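Local coordinates for GH26C (Muricauda sp. MAR_2010_75, PDB 6Q78), which probably hydrolyses internal beta-1,4-mannosidic linkages of mannans, as a mannanase-type glycoside hydrolase of family 26, at residues F117-D122 with S130-Q135. Numbering follows the deposited sequence.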
loop_
_atom_site.group_PDB
_atom_site.type_symbol
_atom_site.label_atom_id
_atom_site.label_comp_id
_atom_site.label_asym_id
_atom_site.label_seq_id
_atom_site.Cartn_x
_atom_site.Cartn_y
_atom_site.Cartn_z
ATOM N N PHE A 117 -0.163 1.753 -10.070
ATOM C CA PHE A 117 0.137 2.644 -11.199
ATOM C C PHE A 117 0.738 1.937 -12.416
ATOM O O PHE A 117 0.861 2.578 -13.474
ATOM C CB PHE A 117 1.056 3.789 -10.759
ATOM C CG PHE A 117 0.325 4.918 -10.079
ATOM C CD1 PHE A 117 -0.585 5.687 -10.798
ATOM C CD2 PHE A 117 0.570 5.233 -8.754
ATOM C CE1 PHE A 117 -1.278 6.742 -10.186
ATOM C CE2 PHE A 117 -0.128 6.303 -8.103
ATOM C CZ PHE A 117 -1.057 7.049 -8.869
ATOM N N MET A 118 1.085 0.647 -12.308
ATOM C CA MET A 118 1.702 -0.124 -13.401
ATOM C C MET A 118 1.138 0.166 -14.802
ATOM O O MET A 118 1.881 0.561 -15.722
ATOM C CB MET A 118 1.524 -1.600 -13.052
ATOM C CG MET A 118 2.045 -2.551 -14.129
ATOM S SD MET A 118 1.852 -4.294 -13.616
ATOM C CE MET A 118 0.094 -4.516 -13.320
ATOM N N PHE A 119 -0.152 -0.085 -15.016
ATOM C CA PHE A 119 -0.693 0.084 -16.361
ATOM C C PHE A 119 -0.883 1.567 -16.704
ATOM O O PHE A 119 -0.909 1.930 -17.892
ATOM C CB PHE A 119 -2.021 -0.690 -16.460
ATOM C CG PHE A 119 -1.872 -2.228 -16.470
ATOM C CD1 PHE A 119 -0.765 -2.851 -17.050
ATOM C CD2 PHE A 119 -2.789 -3.004 -15.781
ATOM C CE1 PHE A 119 -0.625 -4.244 -17.033
ATOM C CE2 PHE A 119 -2.665 -4.410 -15.789
ATOM C CZ PHE A 119 -1.572 -5.006 -16.384
ATOM N N ILE A 120 -1.028 2.426 -15.695
ATOM C CA ILE A 120 -1.205 3.848 -15.929
ATOM C C ILE A 120 0.066 4.462 -16.490
ATOM O O ILE A 120 0.004 5.448 -17.255
ATOM C CB ILE A 120 -1.674 4.480 -14.607
ATOM C CG1 ILE A 120 -3.040 3.874 -14.226
ATOM C CG2 ILE A 120 -1.728 6.011 -14.682
ATOM C CD1 ILE A 120 -3.458 4.195 -12.790
ATOM N N THR A 121 1.228 3.900 -16.156
ATOM C CA THR A 121 2.502 4.466 -16.600
ATOM C C THR A 121 3.160 3.649 -17.708
ATOM O O THR A 121 4.319 3.908 -18.076
ATOM C CB THR A 121 3.511 4.618 -15.451
ATOM O OG1 THR A 121 3.829 3.323 -14.904
ATOM C CG2 THR A 121 2.942 5.536 -14.363
ATOM N N ASP A 122 2.460 2.686 -18.281
ATOM C CA ASP A 122 3.087 1.850 -19.299
ATOM C C ASP A 122 3.474 2.687 -20.515
ATOM O O ASP A 122 2.735 3.592 -20.922
ATOM C CB ASP A 122 2.105 0.755 -19.750
ATOM C CG ASP A 122 2.833 -0.386 -20.485
ATOM O OD1 ASP A 122 3.108 -0.257 -21.709
ATOM O OD2 ASP A 122 3.204 -1.362 -19.800
ATOM N N SER A 130 -9.271 2.747 -27.546
ATOM C CA SER A 130 -8.935 1.444 -28.124
ATOM C C SER A 130 -7.766 0.785 -27.407
ATOM O O SER A 130 -7.460 -0.388 -27.690
ATOM C CB SER A 130 -8.580 1.594 -29.599
ATOM O OG SER A 130 -7.295 2.206 -29.786
ATOM N N ASN A 131 -7.120 1.501 -26.505
ATOM C CA ASN A 131 -5.847 1.045 -25.974
ATOM C C ASN A 131 -6.086 0.269 -24.693
ATOM O O ASN A 131 -6.750 0.760 -23.787
ATOM C CB ASN A 131 -5.003 2.292 -25.737
ATOM C CG ASN A 131 -3.615 1.963 -25.180
ATOM O OD1 ASN A 131 -3.477 1.511 -24.057
ATOM N ND2 ASN A 131 -2.571 2.225 -25.977
ATOM N N TRP A 132 -5.567 -0.965 -24.631
ATOM C CA TRP A 132 -5.871 -1.826 -23.481
ATOM C C TRP A 132 -5.342 -1.240 -22.177
ATOM O O TRP A 132 -5.997 -1.344 -21.142
ATOM C CB TRP A 132 -5.320 -3.247 -23.720
ATOM C CG TRP A 132 -5.655 -4.203 -22.595
ATOM C CD1 TRP A 132 -6.871 -4.803 -22.368
ATOM C CD2 TRP A 132 -4.801 -4.596 -21.513
ATOM N NE1 TRP A 132 -6.818 -5.565 -21.230
ATOM C CE2 TRP A 132 -5.559 -5.468 -20.689
ATOM C CE3 TRP A 132 -3.479 -4.291 -21.156
ATOM C CZ2 TRP A 132 -5.019 -6.062 -19.534
ATOM C CZ3 TRP A 132 -2.950 -4.870 -20.011
ATOM C CH2 TRP A 132 -3.739 -5.732 -19.200
ATOM N N PHE A 133 -4.164 -0.631 -22.204
ATOM C CA PHE A 133 -3.613 -0.070 -20.978
ATOM C C PHE A 133 -4.459 1.096 -20.492
ATOM O O PHE A 133 -4.708 1.212 -19.289
ATOM C CB PHE A 133 -2.154 0.359 -21.176
ATOM C CG PHE A 133 -1.251 -0.780 -21.528
ATOM C CD1 PHE A 133 -0.777 -1.655 -20.550
ATOM C CD2 PHE A 133 -0.931 -1.002 -22.849
ATOM C CE1 PHE A 133 0.000 -2.731 -20.926
ATOM C CE2 PHE A 133 -0.121 -2.081 -23.201
ATOM C CZ PHE A 133 0.308 -2.935 -22.232
ATOM N N PHE A 134 -4.962 1.929 -21.418
ATOM C CA PHE A 134 -5.871 2.992 -21.006
ATOM C C PHE A 134 -7.172 2.411 -20.475
ATOM O O PHE A 134 -7.751 2.948 -19.513
ATOM C CB PHE A 134 -6.127 3.975 -22.161
ATOM C CG PHE A 134 -7.145 5.014 -21.804
ATOM C CD1 PHE A 134 -8.415 4.978 -22.328
ATOM C CD2 PHE A 134 -6.820 5.961 -20.856
ATOM C CE1 PHE A 134 -9.360 5.925 -21.950
ATOM C CE2 PHE A 134 -7.760 6.905 -20.447
ATOM C CZ PHE A 134 -9.018 6.895 -20.994
ATOM N N GLN A 135 -7.671 1.326 -21.081
ATOM C CA GLN A 135 -8.869 0.689 -20.536
ATOM C C GLN A 135 -8.637 0.244 -19.101
ATOM O O GLN A 135 -9.541 0.378 -18.246
ATOM C CB GLN A 135 -9.281 -0.498 -21.416
ATOM C CG GLN A 135 -9.775 -0.061 -22.785
ATOM C CD GLN A 135 -9.923 -1.218 -23.736
ATOM O OE1 GLN A 135 -9.869 -2.379 -23.325
ATOM N NE2 GLN A 135 -10.099 -0.912 -25.030
#
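F119 and F133 carry most of the 228 Å² buried here, and with W132 they form an aromatic cluster in the beta/alpha-barrel of this family 26 enzyme. Within one beta-alpha unit, the cluster joins the loop leaving strand 112-116 to the start of helix 132-150, at the protein surface. The pairings of F119 with W132 and with F133 differ in geometry. W132 presents the six-membered edge of its indole to one face of F119, an edge-to-face pair with the planes at 70° and the centroids 4.9 Å apart. At the closest point W132 CH2 comes to 3.6 Å from F119 CZ. The opposite face of F119 is covered by M118 CE, so the ring sits between a methyl group and an indole edge. F133 meets F119 obliquely, and F119 CD1 reaches the rim of F133 in the plane of that ring.

F133 is itself layered. Over one face lies the carboxylate of D122, stacked nearly parallel to the ring (planes 9° apart), CG standing 3.7 Å above it; over the opposite face lies W132 CE3. With CG anti to the backbone N (chi1 -163°), the D122 side chain extends across this ring, while OD1 accepts from L124 N and OD2 has a weak, long ion pair with R161. An alanine in place of F133 would probably leave the D122 carboxylate without its stacking surface and the CE3 edge of W132 without the ring it leans on. Just before the helix, N131 acts as N-cap: its OD1 accepts from F134 N. N131 ND2 donates to L124 O, linking the cap to the intervening loop. Beside the stacked carboxylate, D122 CB makes a CH-pi contact, 4.2 Å from the F133 ring centroid.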